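Local coordinates for protein transcriptional regulator (NtrC family) (PDB 3DZD) that probably activates sigma-54-dependent transcription as an NtrC-family response regulator, its AAA+ ATPase domain using ATP to drive promoter opening, at residues Glu134-Ile148 against Phe294-Asp307. Residues are numbered along the deposited sequence; the frame is centred on the assembly and turned at random.
Sequences EHPKILEIKRLIPKI and FQIYLPPLRERGKD
D307 OD1 takes two backbone N-H groups from opposite faces of its carboxylate plane: E134 N at 2.7 Å, nearly straight (162°), and H135 N at 3.2 Å. Without the carboxylate, as with an alanine here, the two N-H groups would probably lose their shared acceptor and the turn into helix 136-149 would be less well fixed. H135, with CG anti to its own N (chi1 -169°), lays its ring beside the R304-G305 backbone, CD2 3.4 Å from R304 C and E303 O over one face, while ND1 caps the helix by accepting from K137 N. One turn on, I138 CD1 lies over a face of the R304 guanidinium, 3.7 Å from NE. R304 is held side-on, NE and NH2 both donating to P299 O, and NH2 also bonds T163 O. Farther along, I141 CD1 meets L298 CD2 at 3.3 Å, and I296 packs across I141, L144 and I148, its CD1 3.6 Å from I148 CD1. Helix and strand run nearly antiparallel (156°), the helix packing against edge strand 294-297, which pairs with strand 155-158. With the side chain of R304 about 4 Å from the bound ADP, this is the nucleotide-site flank of an AAA+ P-loop fold, where the chain passes from the parallel sheet to the lid.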
loop_
_atom_site.group_PDB
_atom_site.type_symbol
_atom_site.label_atom_id
_atom_site.label_comp_id
_atom_site.label_asym_id
_atom_site.label_seq_id
_atom_site.Cartn_x
_atom_site.Cartn_y
_atom_site.Cartn_z
ATOM N N GLU A 134 14.191 23.631 12.526
ATOM C CA GLU A 134 15.614 23.865 12.732
ATOM C C GLU A 134 15.957 24.292 14.168
ATOM O O GLU A 134 17.120 24.497 14.483
ATOM C CB GLU A 134 16.151 24.892 11.722
ATOM C CG GLU A 134 16.061 24.446 10.251
ATOM C CD GLU A 134 16.859 23.182 9.956
ATOM O OE1 GLU A 134 18.019 23.071 10.421
ATOM O OE2 GLU A 134 16.324 22.295 9.250
ATOM N N HIS A 135 14.960 24.429 15.040
ATOM C CA HIS A 135 15.257 24.715 16.443
ATOM C C HIS A 135 16.145 23.622 17.017
ATOM O O HIS A 135 15.889 22.444 16.793
ATOM C CB HIS A 135 13.990 24.817 17.297
ATOM C CG HIS A 135 14.243 25.374 18.666
ATOM N ND1 HIS A 135 14.754 24.618 19.697
ATOM C CD2 HIS A 135 14.076 26.625 19.166
ATOM C CE1 HIS A 135 14.877 25.367 20.779
ATOM N NE2 HIS A 135 14.479 26.593 20.478
ATOM N N PRO A 136 17.185 24.018 17.772
ATOM C CA PRO A 136 18.128 23.082 18.401
ATOM C C PRO A 136 17.441 21.878 19.060
ATOM O O PRO A 136 17.964 20.761 19.021
ATOM C CB PRO A 136 18.823 23.948 19.452
ATOM C CG PRO A 136 18.777 25.345 18.868
ATOM C CD PRO A 136 17.481 25.427 18.104
ATOM N N LYS A 137 16.275 22.091 19.658
ATOM C CA LYS A 137 15.558 20.966 20.251
ATOM C C LYS A 137 15.077 19.975 19.181
ATOM O O LYS A 137 15.156 18.761 19.370
ATOM C CB LYS A 137 14.412 21.454 21.135
ATOM C CG LYS A 137 14.919 22.039 22.449
ATOM C CD LYS A 137 13.885 22.897 23.178
ATOM C CE LYS A 137 14.241 22.930 24.673
ATOM N NZ LYS A 137 13.787 24.157 25.392
ATOM N N ILE A 138 14.611 20.497 18.050
ATOM C CA ILE A 138 14.184 19.632 16.961
ATOM C C ILE A 138 15.351 18.952 16.257
ATOM O O ILE A 138 15.265 17.787 15.912
ATOM C CB ILE A 138 13.353 20.380 15.926
ATOM C CG1 ILE A 138 12.077 20.925 16.577
ATOM C CG2 ILE A 138 13.037 19.447 14.762
ATOM C CD1 ILE A 138 11.146 19.851 17.117
ATOM N N LEU A 139 16.443 19.677 16.048
ATOM C CA LEU A 139 17.636 19.078 15.449
ATOM C C LEU A 139 18.179 17.940 16.316
ATOM O O LEU A 139 18.691 16.945 15.802
ATOM C CB LEU A 139 18.714 20.138 15.200
ATOM C CG LEU A 139 18.264 21.218 14.208
ATOM C CD1 LEU A 139 19.312 22.304 14.038
ATOM C CD2 LEU A 139 17.895 20.579 12.855
ATOM N N GLU A 140 18.054 18.087 17.629
ATOM C CA GLU A 140 18.485 17.060 18.568
ATOM C C GLU A 140 17.674 15.770 18.382
ATOM O O GLU A 140 18.235 14.679 18.343
ATOM C CB GLU A 140 18.356 17.599 19.993
ATOM C CG GLU A 140 18.874 16.695 21.089
ATOM C CD GLU A 140 18.642 17.291 22.482
ATOM O OE1 GLU A 140 17.648 18.044 22.655
ATOM O OE2 GLU A 140 19.456 17.011 23.404
ATOM N N ILE A 141 16.352 15.911 18.255
ATOM C CA ILE A 141 15.457 14.784 17.959
ATOM C C ILE A 141 15.834 14.137 16.615
ATOM O O ILE A 141 15.926 12.912 16.503
ATOM C CB ILE A 141 13.965 15.229 17.961
ATOM C CG1 ILE A 141 13.503 15.559 19.385
ATOM C CG2 ILE A 141 13.058 14.177 17.327
ATOM C CD1 ILE A 141 12.221 16.347 19.469
ATOM N N LYS A 142 16.082 14.965 15.604
ATOM C CA LYS A 142 16.429 14.453 14.277
ATOM C C LYS A 142 17.704 13.611 14.261
ATOM O O LYS A 142 17.809 12.662 13.478
ATOM C CB LYS A 142 16.534 15.591 13.263
ATOM C CG LYS A 142 15.199 16.203 12.890
ATOM C CD LYS A 142 15.359 17.290 11.840
ATOM C CE LYS A 142 14.012 17.749 11.326
ATOM N NZ LYS A 142 14.108 19.075 10.645
ATOM N N ARG A 143 18.660 13.951 15.126
ATOM C CA ARG A 143 19.890 13.170 15.268
ATOM C C ARG A 143 19.662 11.899 16.081
ATOM O O ARG A 143 20.367 10.904 15.915
ATOM C CB ARG A 143 20.994 13.997 15.933
ATOM C CG ARG A 143 21.652 15.012 15.015
ATOM C CD ARG A 143 22.813 15.745 15.695
ATOM N NE ARG A 143 22.371 16.903 16.471
ATOM C CZ ARG A 143 22.266 16.910 17.796
ATOM N NH1 ARG A 143 22.579 15.817 18.488
ATOM N NH2 ARG A 143 21.855 18.004 18.427
ATOM N N LEU A 144 18.675 11.942 16.967
ATOM C CA LEU A 144 18.418 10.832 17.869
ATOM C C LEU A 144 17.686 9.692 17.163
ATOM O O LEU A 144 17.959 8.517 17.406
ATOM C CB LEU A 144 17.603 11.326 19.063
ATOM C CG LEU A 144 17.065 10.275 20.026
ATOM C CD1 LEU A 144 18.211 9.637 20.833
ATOM C CD2 LEU A 144 16.000 10.888 20.939
ATOM N N ILE A 145 16.767 10.058 16.277
ATOM C CA ILE A 145 15.886 9.109 15.608
ATOM C C ILE A 145 16.604 7.932 14.942
ATOM O O ILE A 145 16.190 6.780 15.102
ATOM C CB ILE A 145 15.009 9.819 14.547
ATOM C CG1 ILE A 145 13.910 10.648 15.215
ATOM C CG2 ILE A 145 14.392 8.817 13.609
ATOM C CD1 ILE A 145 12.998 11.294 14.221
ATOM N N PRO A 146 17.669 8.215 14.180
ATOM C CA PRO A 146 18.389 7.150 13.473
ATOM C C PRO A 146 19.136 6.208 14.426
ATOM O O PRO A 146 19.350 5.039 14.096
ATOM C CB PRO A 146 19.390 7.921 12.597
ATOM C CG PRO A 146 18.885 9.322 12.553
ATOM C CD PRO A 146 18.216 9.546 13.868
ATOM N N LYS A 147 19.527 6.718 15.590
ATOM C CA LYS A 147 20.200 5.911 16.603
ATOM C C LYS A 147 19.232 4.963 17.319
ATOM O O LYS A 147 19.584 3.835 17.661
ATOM C CB LYS A 147 20.864 6.821 17.628
ATOM C CG LYS A 147 21.908 7.753 17.044
ATOM C CD LYS A 147 22.512 8.636 18.126
ATOM C CE LYS A 147 23.729 9.383 17.608
ATOM N NZ LYS A 147 24.543 9.970 18.718
ATOM N N ILE A 148 18.015 5.445 17.548
ATOM C CA ILE A 148 16.966 4.689 18.217
ATOM C C ILE A 148 16.403 3.603 17.307
ATOM O O ILE A 148 16.038 2.524 17.763
ATOM C CB ILE A 148 15.796 5.632 18.575
ATOM C CG1 ILE A 148 16.186 6.590 19.688
ATOM C CG2 ILE A 148 14.574 4.864 19.006
ATOM C CD1 ILE A 148 15.022 7.418 20.157
ATOM N N PHE A 294 13.097 3.289 25.232
ATOM C CA PHE A 294 13.563 4.574 24.713
ATOM C C PHE A 294 12.447 5.603 24.773
ATOM O O PHE A 294 11.275 5.269 24.633
ATOM C CB PHE A 294 14.005 4.463 23.258
ATOM C CG PHE A 294 15.214 3.618 23.055
ATOM C CD1 PHE A 294 16.406 3.932 23.689
ATOM C CD2 PHE A 294 15.166 2.517 22.209
ATOM C CE1 PHE A 294 17.527 3.147 23.500
ATOM C CE2 PHE A 294 16.281 1.731 22.011
ATOM C CZ PHE A 294 17.466 2.042 22.658
ATOM N N GLN A 295 12.807 6.863 24.948
ATOM C CA GLN A 295 11.808 7.917 24.949
ATOM C C GLN A 295 12.247 9.081 24.090
ATOM O O GLN A 295 13.436 9.285 23.866
ATOM C CB GLN A 295 11.529 8.414 26.364
ATOM C CG GLN A 295 10.985 7.358 27.294
ATOM C CD GLN A 295 10.396 7.966 28.541
ATOM O OE1 GLN A 295 10.801 7.639 29.658
ATOM N NE2 GLN A 295 9.436 8.873 28.361
ATOM N N ILE A 296 11.265 9.839 23.609
ATOM C CA ILE A 296 11.523 11.066 22.891
ATOM C C ILE A 296 10.460 12.041 23.337
ATOM O O ILE A 296 9.282 11.683 23.429
ATOM C CB ILE A 296 11.389 10.883 21.368
ATOM C CG1 ILE A 296 12.391 9.857 20.853
ATOM C CG2 ILE A 296 11.546 12.223 20.649
ATOM C CD1 ILE A 296 12.122 9.398 19.434
ATOM N N TYR A 297 10.880 13.270 23.611
ATOM C CA TYR A 297 9.965 14.338 23.970
ATOM C C TYR A 297 9.905 15.362 22.840
ATOM O O TYR A 297 10.927 15.925 22.469
ATOM C CB TYR A 297 10.429 15.021 25.260
ATOM C CG TYR A 297 9.603 16.230 25.609
ATOM C CD1 TYR A 297 8.331 16.087 26.135
ATOM C CD2 TYR A 297 10.085 17.508 25.400
ATOM C CE1 TYR A 297 7.565 17.182 26.448
ATOM C CE2 TYR A 297 9.338 18.610 25.715
ATOM C CZ TYR A 297 8.075 18.447 26.240
ATOM O OH TYR A 297 7.304 19.545 26.548
ATOM N N LEU A 298 8.719 15.585 22.285
ATOM C CA LEU A 298 8.519 16.649 21.304
ATOM C C LEU A 298 7.987 17.892 21.990
ATOM O O LEU A 298 6.910 17.862 22.566
ATOM C CB LEU A 298 7.509 16.232 20.226
ATOM C CG LEU A 298 7.792 14.946 19.461
ATOM C CD1 LEU A 298 6.818 14.778 18.289
ATOM C CD2 LEU A 298 9.240 14.934 18.982
ATOM N N PRO A 299 8.727 19.000 21.908
ATOM C CA PRO A 299 8.303 20.265 22.532
ATOM C C PRO A 299 7.083 20.883 21.838
ATOM O O PRO A 299 6.903 20.669 20.644
ATOM C CB PRO A 299 9.508 21.192 22.322
ATOM C CG PRO A 299 10.529 20.407 21.572
ATOM C CD PRO A 299 9.932 19.146 21.078
ATOM N N PRO A 300 6.272 21.667 22.572
ATOM C CA PRO A 300 5.185 22.403 21.922
ATOM C C PRO A 300 5.733 23.330 20.852
ATOM O O PRO A 300 6.906 23.723 20.885
ATOM C CB PRO A 300 4.581 23.229 23.056
ATOM C CG PRO A 300 5.044 22.581 24.315
ATOM C CD PRO A 300 6.363 21.966 24.009
ATOM N N LEU A 301 4.881 23.663 19.895
ATOM C CA LEU A 301 5.256 24.540 18.806
ATOM C C LEU A 301 5.777 25.891 19.320
ATOM O O LEU A 301 6.751 26.420 18.781
ATOM C CB LEU A 301 4.071 24.725 17.855
ATOM C CG LEU A 301 4.214 25.753 16.734
ATOM C CD1 LEU A 301 5.470 25.518 15.923
ATOM C CD2 LEU A 301 2.963 25.716 15.840
ATOM N N ARG A 302 5.143 26.432 20.363
ATOM C CA ARG A 302 5.556 27.711 20.944
ATOM C C ARG A 302 6.930 27.663 21.623
ATOM O O ARG A 302 7.444 28.696 22.056
ATOM C CB ARG A 302 4.515 28.210 21.951
ATOM C CG ARG A 302 4.434 27.358 23.189
ATOM C CD ARG A 302 3.149 27.562 23.944
ATOM N NE ARG A 302 3.036 26.675 25.103
ATOM C CZ ARG A 302 2.452 25.479 25.086
ATOM N NH1 ARG A 302 1.923 24.992 23.963
ATOM N NH2 ARG A 302 2.394 24.760 26.199
ATOM N N GLU A 303 7.517 26.474 21.736
ATOM C CA GLU A 303 8.864 26.348 22.296
ATOM C C GLU A 303 9.905 26.188 21.203
ATOM O O GLU A 303 11.060 25.895 21.493
ATOM C CB GLU A 303 8.968 25.162 23.263
ATOM C CG GLU A 303 8.330 25.396 24.626
ATOM C CD GLU A 303 8.584 24.244 25.601
ATOM O OE1 GLU A 303 9.677 23.617 25.548
ATOM O OE2 GLU A 303 7.686 23.970 26.431
ATOM N N ARG A 304 9.502 26.387 19.950
ATOM C CA ARG A 304 10.360 26.029 18.820
ATOM C C ARG A 304 10.890 27.221 18.036
ATOM O O ARG A 304 11.340 27.078 16.890
ATOM C CB ARG A 304 9.638 25.074 17.883
ATOM C CG ARG A 304 9.203 23.806 18.558
ATOM C CD ARG A 304 8.893 22.761 17.530
ATOM N NE ARG A 304 8.104 21.674 18.089
ATOM C CZ ARG A 304 7.456 20.783 17.349
ATOM N NH1 ARG A 304 7.522 20.873 16.023
ATOM N NH2 ARG A 304 6.758 19.803 17.926
ATOM N N GLY A 305 10.857 28.391 18.667
ATOM C CA GLY A 305 11.425 29.574 18.071
ATOM C C GLY A 305 10.736 29.904 16.767
ATOM O O GLY A 305 9.508 30.071 16.719
ATOM N N LYS A 306 11.530 29.977 15.703
ATOM C CA LYS A 306 11.045 30.411 14.408
ATOM C C LYS A 306 10.628 29.240 13.508
ATOM O O LYS A 306 10.347 29.418 12.323
ATOM C CB LYS A 306 12.096 31.303 13.743
ATOM C CG LYS A 306 12.035 32.761 14.235
ATOM C CD LYS A 306 13.405 33.415 14.298
ATOM C CE LYS A 306 13.701 34.244 13.063
ATOM N NZ LYS A 306 12.775 35.406 12.956
ATOM N N ASP A 307 10.570 28.040 14.075
ATOM C CA ASP A 307 10.028 26.917 13.336
ATOM C C ASP A 307 8.607 27.250 12.895
ATOM O O ASP A 307 8.136 26.732 11.893
ATOM C CB ASP A 307 10.018 25.644 14.185
ATOM C CG ASP A 307 11.356 24.925 14.189
ATOM O OD1 ASP A 307 12.292 25.359 13.478
ATOM O OD2 ASP A 307 11.467 23.913 14.915
HETATM O O HOH W 1 12.708 25.976 23.842
#